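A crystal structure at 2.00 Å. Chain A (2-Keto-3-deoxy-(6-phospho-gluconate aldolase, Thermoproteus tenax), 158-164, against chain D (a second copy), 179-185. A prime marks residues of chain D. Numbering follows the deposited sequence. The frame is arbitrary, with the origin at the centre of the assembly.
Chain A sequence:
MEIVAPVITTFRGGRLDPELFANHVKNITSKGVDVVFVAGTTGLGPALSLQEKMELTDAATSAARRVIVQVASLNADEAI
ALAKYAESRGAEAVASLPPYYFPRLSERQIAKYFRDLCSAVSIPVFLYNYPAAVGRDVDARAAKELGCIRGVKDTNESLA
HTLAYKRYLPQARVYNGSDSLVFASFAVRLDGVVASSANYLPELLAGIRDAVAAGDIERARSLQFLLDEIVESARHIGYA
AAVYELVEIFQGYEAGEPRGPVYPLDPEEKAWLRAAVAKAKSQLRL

Chain A 158-164: SLAHTLA
Chain D 179-185: DSLVFAS

Apolar contact between the first turn of a chain A helix and the start of a chain D helix with the residues just before it, from separate copies of the aldolase, with no hydrogen bond across it. At its centre, the side chain of Leu181′ (chi1 m, chi2 t) leaves its backbone sideways but extends until its end reaches the chain A helix: CD2 lies 4.0 Å from Ala160 CB, 3.9 Å from Ala160 N and 4.3 Å from Leu159 CB. Leu159 (chi1 t, chi2 p) points toward chain D and sets its CD2 4.0 Å from Ala184′ CB; Ala160, Leu163, Ser180′ and Ala184′ likewise point toward the opposing stretch. One turn after Leu159, Leu163 (chi1 m, chi2 t) has its CD2 at the edge of the Phe183′ ring, near the ring plane, 4.3 Å from CE2. The ring has chi1 t (157°) and chi2 52°, and Phe183′ points toward chain A. These four larger side chains and Ala184′ are buried in the assembly, and the two stretches together bury 243 Å².

Chain A is helical from Leu159 onward, with phi/psi near -60/-40; Leu163 N bonds to Leu159 O at 2.8 Å and Ala164 N to Ala160 O at 2.9 Å. This spacing puts Leu159, Ala160 and Leu163 on the contact side, while His161 points away. Ser158 (phi/psi -87/101, chi1 t) caps the helix, its OG accepting from His161 N at 3.2 Å. In chain D, Leu181′ (-112/21) is the N-cap residue, and the helix runs from Val182′; Leu181′ O receives both Ser185′ N at 2.8 Å and Ser185′ OG at 2.7 Å.

Ala160 and Ser180′ mark the register, their CA atoms 6.0 Å apart. Here a polar atom reaches the contact: Ser180′ (-80/-7, chi1 p) places OG 3.3 Å from Ala160 CB, a packing contact, while this hydroxyl is hydrogen-bonded to a residue adjoining one of the stretches.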

# COMPACT_ATOMS: atom_id res chain seq x y z
N SER A 158 8.42 -9.93 6.00
CA SER A 158 9.52 -9.19 6.62
C SER A 158 10.15 -9.96 7.81
O SER A 158 9.60 -10.00 8.91
CB SER A 158 9.03 -7.81 7.03
OG SER A 158 9.98 -7.18 7.87
N LEU A 159 11.30 -10.61 7.59
CA LEU A 159 11.95 -11.36 8.66
C LEU A 159 12.33 -10.46 9.83
O LEU A 159 12.28 -10.87 11.00
CB LEU A 159 13.18 -12.10 8.12
CG LEU A 159 13.81 -13.12 9.08
CD1 LEU A 159 12.78 -14.24 9.43
CD2 LEU A 159 15.10 -13.75 8.42
N ALA A 160 12.70 -9.22 9.54
CA ALA A 160 13.05 -8.27 10.61
C ALA A 160 11.85 -7.99 11.51
O ALA A 160 11.99 -7.85 12.69
CB ALA A 160 13.57 -6.97 10.02
N HIS A 161 10.67 -7.88 10.93
CA HIS A 161 9.44 -7.66 11.72
C HIS A 161 9.30 -8.82 12.73
O HIS A 161 9.04 -8.62 13.93
CB HIS A 161 8.25 -7.57 10.73
CG HIS A 161 6.94 -7.20 11.38
ND1 HIS A 161 6.15 -8.12 12.03
CD2 HIS A 161 6.31 -6.00 11.49
CE1 HIS A 161 5.07 -7.51 12.51
NE2 HIS A 161 5.13 -6.23 12.19
N THR A 162 9.52 -10.04 12.25
CA THR A 162 9.42 -11.23 13.12
C THR A 162 10.50 -11.25 14.20
O THR A 162 10.21 -11.49 15.39
CB THR A 162 9.46 -12.53 12.30
OG1 THR A 162 8.49 -12.46 11.26
CG2 THR A 162 9.15 -13.77 13.18
N LEU A 163 11.75 -10.99 13.79
CA LEU A 163 12.86 -10.94 14.73
C LEU A 163 12.60 -9.92 15.82
O LEU A 163 12.97 -10.12 16.96
CB LEU A 163 14.19 -10.61 13.99
CG LEU A 163 14.88 -11.82 13.34
CD1 LEU A 163 15.88 -11.38 12.24
CD2 LEU A 163 15.58 -12.67 14.41
N ALA A 164 11.97 -8.80 15.48
CA ALA A 164 11.70 -7.78 16.47
C ALA A 164 10.89 -8.31 17.67
O ALA A 164 11.04 -7.80 18.78
CB ALA A 164 11.01 -6.57 15.83
N ASP D 179 19.50 -2.21 7.09
CA ASP D 179 20.25 -2.30 8.37
C ASP D 179 19.68 -3.38 9.31
O ASP D 179 20.41 -3.99 10.11
CB ASP D 179 20.19 -0.95 9.08
CG ASP D 179 20.99 0.13 8.34
OD1 ASP D 179 22.21 -0.05 8.25
OD2 ASP D 179 20.39 1.12 7.85
N SER D 180 18.38 -3.62 9.22
CA SER D 180 17.77 -4.56 10.17
C SER D 180 18.00 -6.03 9.75
O SER D 180 17.69 -6.98 10.51
CB SER D 180 16.29 -4.21 10.33
OG SER D 180 15.65 -4.51 9.11
N LEU D 181 18.57 -6.22 8.54
CA LEU D 181 18.83 -7.55 8.00
C LEU D 181 20.33 -7.91 7.89
O LEU D 181 20.71 -8.82 7.15
CB LEU D 181 18.11 -7.76 6.66
CG LEU D 181 16.57 -7.74 6.73
CD1 LEU D 181 16.01 -7.82 5.33
CD2 LEU D 181 16.08 -8.96 7.57
N VAL D 182 21.19 -7.23 8.62
CA VAL D 182 22.63 -7.51 8.42
C VAL D 182 22.96 -8.91 8.93
O VAL D 182 23.53 -9.75 8.23
CB VAL D 182 23.47 -6.42 9.10
CG1 VAL D 182 24.94 -6.88 9.22
CG2 VAL D 182 23.33 -5.09 8.30
N PHE D 183 22.55 -9.18 10.17
CA PHE D 183 22.68 -10.51 10.75
C PHE D 183 22.08 -11.57 9.83
O PHE D 183 22.70 -12.56 9.49
CB PHE D 183 22.02 -10.46 12.15
CG PHE D 183 21.56 -11.80 12.70
CD1 PHE D 183 22.40 -12.90 12.76
CD2 PHE D 183 20.28 -11.90 13.26
CE1 PHE D 183 21.97 -14.09 13.30
CE2 PHE D 183 19.84 -13.10 13.82
CZ PHE D 183 20.67 -14.19 13.85
N ALA D 184 20.82 -11.37 9.42
CA ALA D 184 20.12 -12.36 8.63
C ALA D 184 20.83 -12.56 7.29
O ALA D 184 20.94 -13.67 6.81
CB ALA D 184 18.67 -11.88 8.40
N SER D 185 21.29 -11.48 6.67
CA SER D 185 21.97 -11.60 5.36
C SER D 185 23.21 -12.50 5.46
O SER D 185 23.45 -13.34 4.60
CB SER D 185 22.39 -10.20 4.84
OG SER D 185 21.26 -9.39 4.59